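Local coordinates for staphylococcal nuclease domain-containing protein 1 (Drosophila melanogaster, PDB 2WAC) that cleaves DNA and RNA as an endonuclease, works with the RNA-induced silencing complex, and binds peptides carrying symmetrically dimethylated arginine through its Tudor domain, at residues A60-T63 against L64-Q67; L94-N97 against R98-A101; G188-K191 against L192-L195; E194-D197 against Q198-A202. All blocks are in the same frame, centred on the assembly; numbering follows the deposited sequence.

Contact 1 (A60-T63 against L64-Q67); sequences AQFT and LDNQ
F62 and L64 meet where the chain leaves strand 57-61 and turns back toward strand 68-77 of the Tudor domain. L64 lays its CB over one face of the F62 ring as a CH-pi contact, 3.7 Å from the centroid and displaced toward the rim, and its CD2 also touches CE2 of F62. With CG of F62 anti to the backbone N (chi1 -169°), the ring runs beside the L64 side chain, both pointing the same way; the ring of Y85 also meets that of F62. The loop is closed by backbone bonds: F62 N to Q67 O at 3.0 Å, and N66 N to F62 O at 3.0 Å. Inside it, D65 OD1 receives Q67 N at 3.1 Å, an Asx turn, while D65 OD2 bonds Y69 OH. Q61, its chain extended, gives NE2 to N66 O at 3.1 Å from above the carbonyl plane. One water donates to both T63 O and N66 OD1, and R98 also bonds N66 OD1. F62 to Q67 fall in the region involved in dimethylarginine binding, and this mix of backbone bonds and CH-pi packing is consistent with a loop that keeps the F62 ring steady there.

Contact 2 (L94-N97 against R98-A101); sequences LPTN and RLAA
P95 O and T96 O accept from R98 N (3.1 Å) and L99 N (3.0 Å), two i-to-i+3 bonds that wind the backbone through a 3-10 turn. In the SH3-like Tudor barrel this turn joins strands 91-95 and 99-101, the outermost in the order of the five-stranded antiparallel sheet, so the chain passes from one to the other within a few residues. Both donors stand above the carbonyl planes. Of the side chains, L94 and R98 carry the contact, crossing at about a right angle: L94 CD1 lies 3.7 Å from R98 CD, and L94 CD2 is near R98 CB. The R98 chain, bent at chi3 (74°), then brings its guanidinium to strand 57-61 and the loop after it, where NE bonds Q61 O. Cutting L94 back to an alanine is likely to leave the aliphatic part of R98 without its apolar support and to open a gap beside L99. L99 packs against the turn, its CB 3.4 Å from T96 O, and T96 OG1 bonds S79 O. The two leucines themselves meet more loosely, L94 CD2 standing 4.3 Å from L99 CD2.

Contact 3 (G188-K191 against L192-L195); sequences GERK and LKEL
E189 and L192 are joined first through the backbone: L192 N donates to E189 O at 2.9 Å, and K193 N donates to R190 O at 3.0 Å with an N-H...O angle of 162°. Both are i-to-i+3 bonds, with each donor well above the carbonyl plane, and they wind a 3-10 turn ahead of helix 193-208. A water bridges the next step, donating to K191 O and accepting from L195 N, so it stands in for a direct backbone bond between those two residues. Side-chain packing comes from L192, whose CG lies anti to its carbonyl carbon (chi1 -65°), which carries CD1 alongside E189, 3.9 Å from E189 CB and near OE1, while the side chain also touches E151 of strand 145-152. The E189 carboxylate itself pairs with R187. The third kind of contact is between two basic chains lying alongside each other: K193 CD stands over the centre of the R190 guanidinium face, 3.5 Å from R190 CZ. Here methylene carbon meets the flat cation, and the ammonium bends on at chi4 to a salt bridge with D197 OD2. R190 NH1 and K193 NZ stay 5.1 Å apart, and the D197 carboxylate probably eases their mutual repulsion. The arrangement is that of a 3-10 lead-in to an alpha-helix, here the C-terminal helix of this extended Tudor fragment.

Contact 4 (E194-D197 against Q198-A202); sequences ELVD and QYKAA
E194 and Q198 lie side by side one turn apart on helix 193-208, an alpha-helix near the C-terminus of this fragment. Four successive i-to-i+4 bonds, from Q198 N to E194 O (3.0 Å) through A201 N to D197 O, carry the backbone regularly across both segments. The Q198 side chain can be followed outward. Its CB rests 3.4 Å from E194 O, and its CG comes as near to the same carbonyl oxygen, because CG lies beside the backbone N (chi1 -78°) and the chain folds back along the preceding turn. CD still faces E194 O. At the tip the amide divides: NE2 packs against E194 CG at 3.5 Å, while OE1 lies near E194 O and L195 CA and takes a bond from a water at 2.8 Å. The same water donates only weakly to E194 OE2, and the carboxylate and amide planes stand 60° apart. With an alanine here the amide is gone, which would probably leave the water with just its weak bond to E194 OE2 and CG of E194 less covered. On the neighbouring flank L195 and Y199 point the same way and pack toward L120 and T162, Y199 also touching V177 of helix 172-178 and its phenol OH bonding D171. V196 also packs on L120, whereas D197 reaches back to K193 in a salt bridge. The helix thus sets a leucine-tyrosine pair inward and an acid-amide pair outward. Where the inward pair meets, L195 CD1 stands 3.8 Å from Y199 CE2.

Contacts 1 and 2 sit together in the Tudor domain and touch, with R98 of contact 2 bonding Q61 and N66 of contact 1; strands 57-61 and 99-101 are neighbours in one sheet. Contacts 3 and 4 overlap at E194 and L195 on helix 193-208, on the opposite side of the chain's centre, about 43 to 47 Å from the first pair between centres. Contacts 1 and 3 are surface contacts, one a hydrogen-bonded loop with an aromatic CH-pi contact, the other a charged helix start. Contacts 2 and 4 are partly buried: a leucine packs on an arginine stem in the former, and a leucine-tyrosine pair faces inward in the latter. Backbone bonding shifts from 3-10 in contact 3 to alpha in contact 4.

Contact 1 (A60-T63 against L64-Q67)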
loop_
_atom_site.group_PDB
_atom_site.type_symbol
_atom_site.label_atom_id
_atom_site.label_comp_id
_atom_site.label_asym_id
_atom_site.label_seq_id
_atom_site.Cartn_x
_atom_site.Cartn_y
_atom_site.Cartn_z
ATOM N N ALA A 60 3.675 -0.082 18.785
ATOM C CA ALA A 60 2.328 -0.617 18.941
ATOM C C ALA A 60 2.348 -2.137 18.921
ATOM O O ALA A 60 2.962 -2.746 18.038
ATOM C CB ALA A 60 1.416 -0.085 17.845
ATOM N N GLN A 61 1.674 -2.740 19.898
ATOM C CA GLN A 61 1.551 -4.192 19.979
ATOM C C GLN A 61 0.361 -4.657 19.137
ATOM O O GLN A 61 -0.796 -4.551 19.558
ATOM C CB GLN A 61 1.412 -4.645 21.436
ATOM C CG GLN A 61 1.763 -6.114 21.677
ATOM C CD GLN A 61 1.421 -6.584 23.085
ATOM O OE1 GLN A 61 0.598 -5.981 23.773
ATOM N NE2 GLN A 61 2.054 -7.671 23.515
ATOM N N PHE A 62 0.673 -5.151 17.940
ATOM C CA PHE A 62 -0.304 -5.639 16.960
ATOM C C PHE A 62 -1.227 -6.677 17.600
ATOM O O PHE A 62 -0.756 -7.601 18.264
ATOM C CB PHE A 62 0.460 -6.223 15.758
ATOM C CG PHE A 62 -0.390 -6.528 14.542
ATOM C CD1 PHE A 62 -1.577 -5.847 14.285
ATOM C CD2 PHE A 62 0.045 -7.480 13.619
ATOM C CE1 PHE A 62 -2.338 -6.135 13.152
ATOM C CE2 PHE A 62 -0.702 -7.768 12.476
ATOM C CZ PHE A 62 -1.898 -7.093 12.243
ATOM N N THR A 63 -2.536 -6.509 17.415
ATOM C CA THR A 63 -3.524 -7.403 18.037
ATOM C C THR A 63 -3.486 -8.823 17.474
ATOM O O THR A 63 -3.948 -9.760 18.126
ATOM C CB THR A 63 -4.974 -6.864 17.940
ATOM O OG1 THR A 63 -5.346 -6.689 16.567
ATOM C CG2 THR A 63 -5.110 -5.553 18.672
ATOM N N LEU A 64 -2.933 -8.981 16.271
ATOM C CA LEU A 64 -2.866 -10.292 15.625
ATOM C C LEU A 64 -1.852 -11.243 16.269
ATOM O O LEU A 64 -2.180 -12.399 16.554
ATOM C CB LEU A 64 -2.572 -10.159 14.126
ATOM C CG LEU A 64 -2.458 -11.479 13.354
ATOM C CD1 LEU A 64 -3.840 -12.071 13.129
ATOM C CD2 LEU A 64 -1.731 -11.291 12.034
ATOM N N ASP A 65 -0.633 -10.756 16.496
ATOM C CA ASP A 65 0.468 -11.620 16.934
ATOM C C ASP A 65 1.074 -11.253 18.294
ATOM O O ASP A 65 1.959 -11.956 18.791
ATOM C CB ASP A 65 1.560 -11.689 15.849
ATOM C CG ASP A 65 2.200 -10.331 15.550
ATOM O OD1 ASP A 65 1.732 -9.292 16.067
ATOM O OD2 ASP A 65 3.186 -10.310 14.784
ATOM N N ASN A 66 0.584 -10.163 18.888
ATOM C CA ASN A 66 1.131 -9.593 20.130
ATOM C C ASN A 66 2.606 -9.182 20.047
ATOM O O ASN A 66 3.298 -9.121 21.063
ATOM C CB ASN A 66 0.872 -10.504 21.346
ATOM C CG ASN A 66 -0.583 -10.496 21.784
ATOM O OD1 ASN A 66 -1.365 -9.626 21.398
ATOM N ND2 ASN A 66 -0.961 -11.472 22.603
ATOM N N GLN A 67 3.075 -8.888 18.837
ATOM C CA GLN A 67 4.433 -8.386 18.652
ATOM C C GLN A 67 4.424 -6.869 18.473
ATOM O O GLN A 67 3.408 -6.288 18.078
ATOM C CB GLN A 67 5.136 -9.088 17.480
ATOM C CG GLN A 67 5.195 -10.624 17.579
ATOM C CD GLN A 67 5.788 -11.136 18.887
ATOM O OE1 GLN A 67 6.798 -10.623 19.375
ATOM N NE2 GLN A 67 5.163 -12.162 19.455
HETATM O O HOH W 1 -4.270 -9.788 21.056
#

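Contact 2 (L94-N97 against R98-A101)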
loop_
_atom_site.group_PDB
_atom_site.type_symbol
_atom_site.label_atom_id
_atom_site.label_comp_id
_atom_site.label_asym_id
_atom_site.label_seq_id
_atom_site.Cartn_x
_atom_site.Cartn_y
_atom_site.Cartn_z
ATOM N N LEU A 94 -7.141 0.515 18.056
ATOM C CA LEU A 94 -6.444 -0.213 19.112
ATOM C C LEU A 94 -6.548 0.516 20.456
ATOM O O LEU A 94 -6.449 1.740 20.477
ATOM C CB LEU A 94 -4.959 -0.290 18.710
ATOM C CG LEU A 94 -4.093 -1.307 19.434
ATOM C CD1 LEU A 94 -4.795 -2.636 19.380
ATOM C CD2 LEU A 94 -2.705 -1.408 18.826
ATOM N N PRO A 95 -6.744 -0.216 21.584
ATOM C CA PRO A 95 -6.603 0.492 22.867
ATOM C C PRO A 95 -5.218 1.127 23.044
ATOM O O PRO A 95 -4.208 0.546 22.627
ATOM C CB PRO A 95 -6.821 -0.609 23.911
ATOM C CG PRO A 95 -7.622 -1.645 23.210
ATOM C CD PRO A 95 -7.137 -1.625 21.783
ATOM N N THR A 96 -5.188 2.312 23.652
ATOM C CA THR A 96 -3.942 3.054 23.872
ATOM C C THR A 96 -3.009 2.381 24.885
ATOM O O THR A 96 -1.816 2.688 24.924
ATOM C CB THR A 96 -4.208 4.512 24.312
ATOM O OG1 THR A 96 -5.017 4.514 25.493
ATOM C CG2 THR A 96 -4.923 5.288 23.217
ATOM N N ASN A 97 -3.546 1.467 25.695
ATOM C CA ASN A 97 -2.704 0.677 26.600
ATOM C C ASN A 97 -1.812 -0.351 25.885
ATOM O O ASN A 97 -0.974 -0.998 26.514
ATOM C CB ASN A 97 -3.508 0.056 27.766
ATOM C CG ASN A 97 -4.574 -0.933 27.310
ATOM O OD1 ASN A 97 -4.403 -1.661 26.335
ATOM N ND2 ASN A 97 -5.680 -0.974 28.044
ATOM N N ARG A 98 -1.992 -0.480 24.570
ATOM C CA ARG A 98 -1.119 -1.306 23.730
ATOM C C ARG A 98 -0.129 -0.446 22.937
ATOM O O ARG A 98 0.506 -0.914 21.985
ATOM C CB ARG A 98 -1.948 -2.189 22.793
ATOM C CG ARG A 98 -2.670 -3.322 23.502
ATOM C CD ARG A 98 -3.519 -4.135 22.544
ATOM N NE ARG A 98 -2.718 -5.007 21.683
ATOM C CZ ARG A 98 -2.438 -6.282 21.946
ATOM N NH1 ARG A 98 -2.883 -6.864 23.054
ATOM N NH2 ARG A 98 -1.705 -6.979 21.091
ATOM N N LEU A 99 -0.010 0.815 23.345
ATOM C CA LEU A 99 0.954 1.739 22.762
ATOM C C LEU A 99 2.010 2.111 23.790
ATOM O O LEU A 99 1.712 2.247 24.978
ATOM C CB LEU A 99 0.260 3.005 22.245
ATOM C CG LEU A 99 -0.927 2.849 21.286
ATOM C CD1 LEU A 99 -1.529 4.202 20.948
ATOM C CD2 LEU A 99 -0.540 2.111 20.015
ATOM N N ALA A 100 3.243 2.269 23.323
ATOM C CA ALA A 100 4.342 2.715 24.169
ATOM C C ALA A 100 5.196 3.721 23.411
ATOM O O ALA A 100 5.125 3.805 22.180
ATOM C CB ALA A 100 5.181 1.528 24.616
ATOM N N ALA A 101 5.992 4.492 24.149
ATOM C CA ALA A 101 6.959 5.392 23.535
ATOM C C ALA A 101 7.986 4.562 22.773
ATOM O O ALA A 101 8.534 3.592 23.305
ATOM C CB ALA A 101 7.637 6.256 24.590
#

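Contact 3 (G188-K191 against L192-L195)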
loop_
_atom_site.group_PDB
_atom_site.type_symbol
_atom_site.label_atom_id
_atom_site.label_comp_id
_atom_site.label_asym_id
_atom_site.label_seq_id
_atom_site.Cartn_x
_atom_site.Cartn_y
_atom_site.Cartn_z
ATOM N N GLY A 188 -5.177 14.905 -18.004
ATOM C CA GLY A 188 -4.552 15.792 -18.985
ATOM C C GLY A 188 -3.047 16.003 -19.004
ATOM O O GLY A 188 -2.538 16.618 -19.941
ATOM N N GLU A 189 -2.324 15.523 -17.991
ATOM C CA GLU A 189 -0.862 15.662 -17.989
ATOM C C GLU A 189 -0.286 15.115 -19.294
ATOM O O GLU A 189 -0.463 13.937 -19.610
ATOM C CB GLU A 189 -0.219 14.951 -16.792
ATOM C CG GLU A 189 -0.440 15.632 -15.443
ATOM C CD GLU A 189 -1.710 15.176 -14.744
ATOM O OE1 GLU A 189 -2.497 14.412 -15.344
ATOM O OE2 GLU A 189 -1.923 15.580 -13.582
ATOM N N ARG A 190 0.381 15.981 -20.053
ATOM C CA ARG A 190 0.962 15.604 -21.345
ATOM C C ARG A 190 1.950 14.437 -21.218
ATOM O O ARG A 190 1.941 13.531 -22.052
ATOM C CB ARG A 190 1.559 16.838 -22.056
ATOM C CG ARG A 190 2.701 16.618 -23.073
ATOM C CD ARG A 190 2.378 15.726 -24.288
ATOM N NE ARG A 190 1.219 16.130 -25.082
ATOM C CZ ARG A 190 1.071 15.879 -26.384
ATOM N NH1 ARG A 190 -0.029 16.277 -27.011
ATOM N NH2 ARG A 190 2.017 15.242 -27.068
ATOM N N LYS A 191 2.766 14.439 -20.164
ATOM C CA LYS A 191 3.698 13.328 -19.907
ATOM C C LYS A 191 2.989 11.981 -19.677
ATOM O O LYS A 191 3.609 10.922 -19.786
ATOM C CB LYS A 191 4.654 13.657 -18.747
ATOM C CG LYS A 191 4.009 13.720 -17.360
ATOM C CD LYS A 191 5.026 14.056 -16.269
ATOM C CE LYS A 191 5.790 12.825 -15.799
ATOM N NZ LYS A 191 6.764 13.151 -14.714
ATOM N N LEU A 192 1.694 12.031 -19.373
ATOM C CA LEU A 192 0.891 10.822 -19.179
ATOM C C LEU A 192 0.033 10.437 -20.392
ATOM O O LEU A 192 -0.703 9.449 -20.342
ATOM C CB LEU A 192 0.008 10.964 -17.932
ATOM C CG LEU A 192 0.699 11.062 -16.567
ATOM C CD1 LEU A 192 -0.334 11.248 -15.468
ATOM C CD2 LEU A 192 1.567 9.837 -16.284
ATOM N N LYS A 193 0.146 11.201 -21.480
ATOM C CA LYS A 193 -0.713 11.029 -22.660
ATOM C C LYS A 193 -0.636 9.633 -23.287
ATOM O O LYS A 193 -1.666 9.017 -23.567
ATOM C CB LYS A 193 -0.397 12.099 -23.708
ATOM C CG LYS A 193 -1.264 12.044 -24.952
ATOM C CD LYS A 193 -0.645 12.862 -26.071
ATOM C CE LYS A 193 -1.506 12.846 -27.314
ATOM N NZ LYS A 193 -1.578 11.489 -27.924
ATOM N N GLU A 194 0.584 9.150 -23.508
ATOM C CA GLU A 194 0.812 7.839 -24.112
ATOM C C GLU A 194 0.167 6.735 -23.278
ATOM O O GLU A 194 -0.545 5.884 -23.814
ATOM C CB GLU A 194 2.313 7.588 -24.280
ATOM C CG GLU A 194 2.673 6.246 -24.896
ATOM C CD GLU A 194 4.136 6.163 -25.289
ATOM O OE1 GLU A 194 4.617 7.069 -26.005
ATOM O OE2 GLU A 194 4.804 5.185 -24.888
ATOM N N LEU A 195 0.411 6.771 -21.968
ATOM C CA LEU A 195 -0.155 5.805 -21.029
ATOM C C LEU A 195 -1.681 5.915 -20.923
ATOM O O LEU A 195 -2.370 4.896 -20.856
ATOM C CB LEU A 195 0.501 5.944 -19.647
ATOM C CG LEU A 195 0.494 4.742 -18.695
ATOM C CD1 LEU A 195 1.351 3.590 -19.220
ATOM C CD2 LEU A 195 0.968 5.157 -17.308
HETATM O O HOH W 2 2.718 8.304 -20.808
#

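Contact 4 (E194-D197 against Q198-A202)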
loop_
_atom_site.group_PDB
_atom_site.type_symbol
_atom_site.label_atom_id
_atom_site.label_comp_id
_atom_site.label_asym_id
_atom_site.label_seq_id
_atom_site.Cartn_x
_atom_site.Cartn_y
_atom_site.Cartn_z
ATOM N N GLU A 194 0.584 9.150 -23.508
ATOM C CA GLU A 194 0.812 7.839 -24.112
ATOM C C GLU A 194 0.167 6.735 -23.278
ATOM O O GLU A 194 -0.545 5.884 -23.814
ATOM C CB GLU A 194 2.313 7.588 -24.280
ATOM C CG GLU A 194 2.673 6.246 -24.896
ATOM C CD GLU A 194 4.136 6.163 -25.289
ATOM O OE1 GLU A 194 4.617 7.069 -26.005
ATOM O OE2 GLU A 194 4.804 5.185 -24.888
ATOM N N LEU A 195 0.411 6.771 -21.968
ATOM C CA LEU A 195 -0.155 5.805 -21.029
ATOM C C LEU A 195 -1.681 5.915 -20.923
ATOM O O LEU A 195 -2.370 4.896 -20.856
ATOM C CB LEU A 195 0.501 5.944 -19.647
ATOM C CG LEU A 195 0.494 4.742 -18.695
ATOM C CD1 LEU A 195 1.351 3.590 -19.220
ATOM C CD2 LEU A 195 0.968 5.157 -17.308
ATOM N N VAL A 196 -2.197 7.146 -20.917
ATOM C CA VAL A 196 -3.646 7.395 -20.914
ATOM C C VAL A 196 -4.319 6.800 -22.156
ATOM O O VAL A 196 -5.340 6.120 -22.044
ATOM C CB VAL A 196 -3.979 8.914 -20.768
ATOM C CG1 VAL A 196 -5.412 9.222 -21.210
ATOM C CG2 VAL A 196 -3.762 9.375 -19.330
ATOM N N ASP A 197 -3.731 7.052 -23.327
ATOM C CA ASP A 197 -4.229 6.517 -24.596
ATOM C C ASP A 197 -4.202 4.988 -24.623
ATOM O O ASP A 197 -5.159 4.353 -25.066
ATOM C CB ASP A 197 -3.418 7.073 -25.776
ATOM C CG ASP A 197 -3.685 8.550 -26.037
ATOM O OD1 ASP A 197 -4.675 9.096 -25.508
ATOM O OD2 ASP A 197 -2.902 9.165 -26.790
ATOM N N GLN A 198 -3.105 4.411 -24.143
ATOM C CA GLN A 198 -2.941 2.956 -24.110
ATOM C C GLN A 198 -3.974 2.267 -23.208
ATOM O O GLN A 198 -4.565 1.258 -23.600
ATOM C CB GLN A 198 -1.502 2.584 -23.731
ATOM C CG GLN A 198 -0.519 2.744 -24.898
ATOM C CD GLN A 198 0.945 2.809 -24.478
ATOM O OE1 GLN A 198 1.273 2.814 -23.292
ATOM N NE2 GLN A 198 1.834 2.860 -25.464
ATOM N N TYR A 199 -4.200 2.829 -22.021
ATOM C CA TYR A 199 -5.215 2.326 -21.084
ATOM C C TYR A 199 -6.639 2.468 -21.640
ATOM O O TYR A 199 -7.487 1.604 -21.412
ATOM C CB TYR A 199 -5.096 3.031 -19.724
ATOM C CG TYR A 199 -4.037 2.471 -18.782
ATOM C CD1 TYR A 199 -4.338 2.224 -17.442
ATOM C CD2 TYR A 199 -2.739 2.195 -19.225
ATOM C CE1 TYR A 199 -3.380 1.719 -16.568
ATOM C CE2 TYR A 199 -1.773 1.686 -18.358
ATOM C CZ TYR A 199 -2.103 1.452 -17.031
ATOM O OH TYR A 199 -1.164 0.953 -16.159
ATOM N N LYS A 200 -6.888 3.562 -22.365
ATOM C CA LYS A 200 -8.163 3.778 -23.062
ATOM C C LYS A 200 -8.448 2.700 -24.105
ATOM O O LYS A 200 -9.566 2.188 -24.185
ATOM C CB LYS A 200 -8.181 5.159 -23.730
ATOM C CG LYS A 200 -8.382 6.313 -22.766
ATOM C CD LYS A 200 -9.853 6.487 -22.433
ATOM C CE LYS A 200 -10.051 6.512 -20.925
ATOM N NZ LYS A 200 -11.461 6.178 -20.570
ATOM N N ALA A 201 -7.432 2.369 -24.901
ATOM C CA ALA A 201 -7.530 1.317 -25.914
ATOM C C ALA A 201 -7.785 -0.060 -25.297
ATOM O O ALA A 201 -8.550 -0.855 -25.844
ATOM C CB ALA A 201 -6.272 1.293 -26.773
ATOM N N ALA A 202 -7.137 -0.333 -24.164
ATOM C CA ALA A 202 -7.355 -1.569 -23.414
ATOM C C ALA A 202 -8.803 -1.679 -22.926
ATOM O O ALA A 202 -9.420 -2.741 -23.042
ATOM C CB ALA A 202 -6.384 -1.667 -22.246
HETATM O O HOH W 3 3.614 3.737 -22.049
#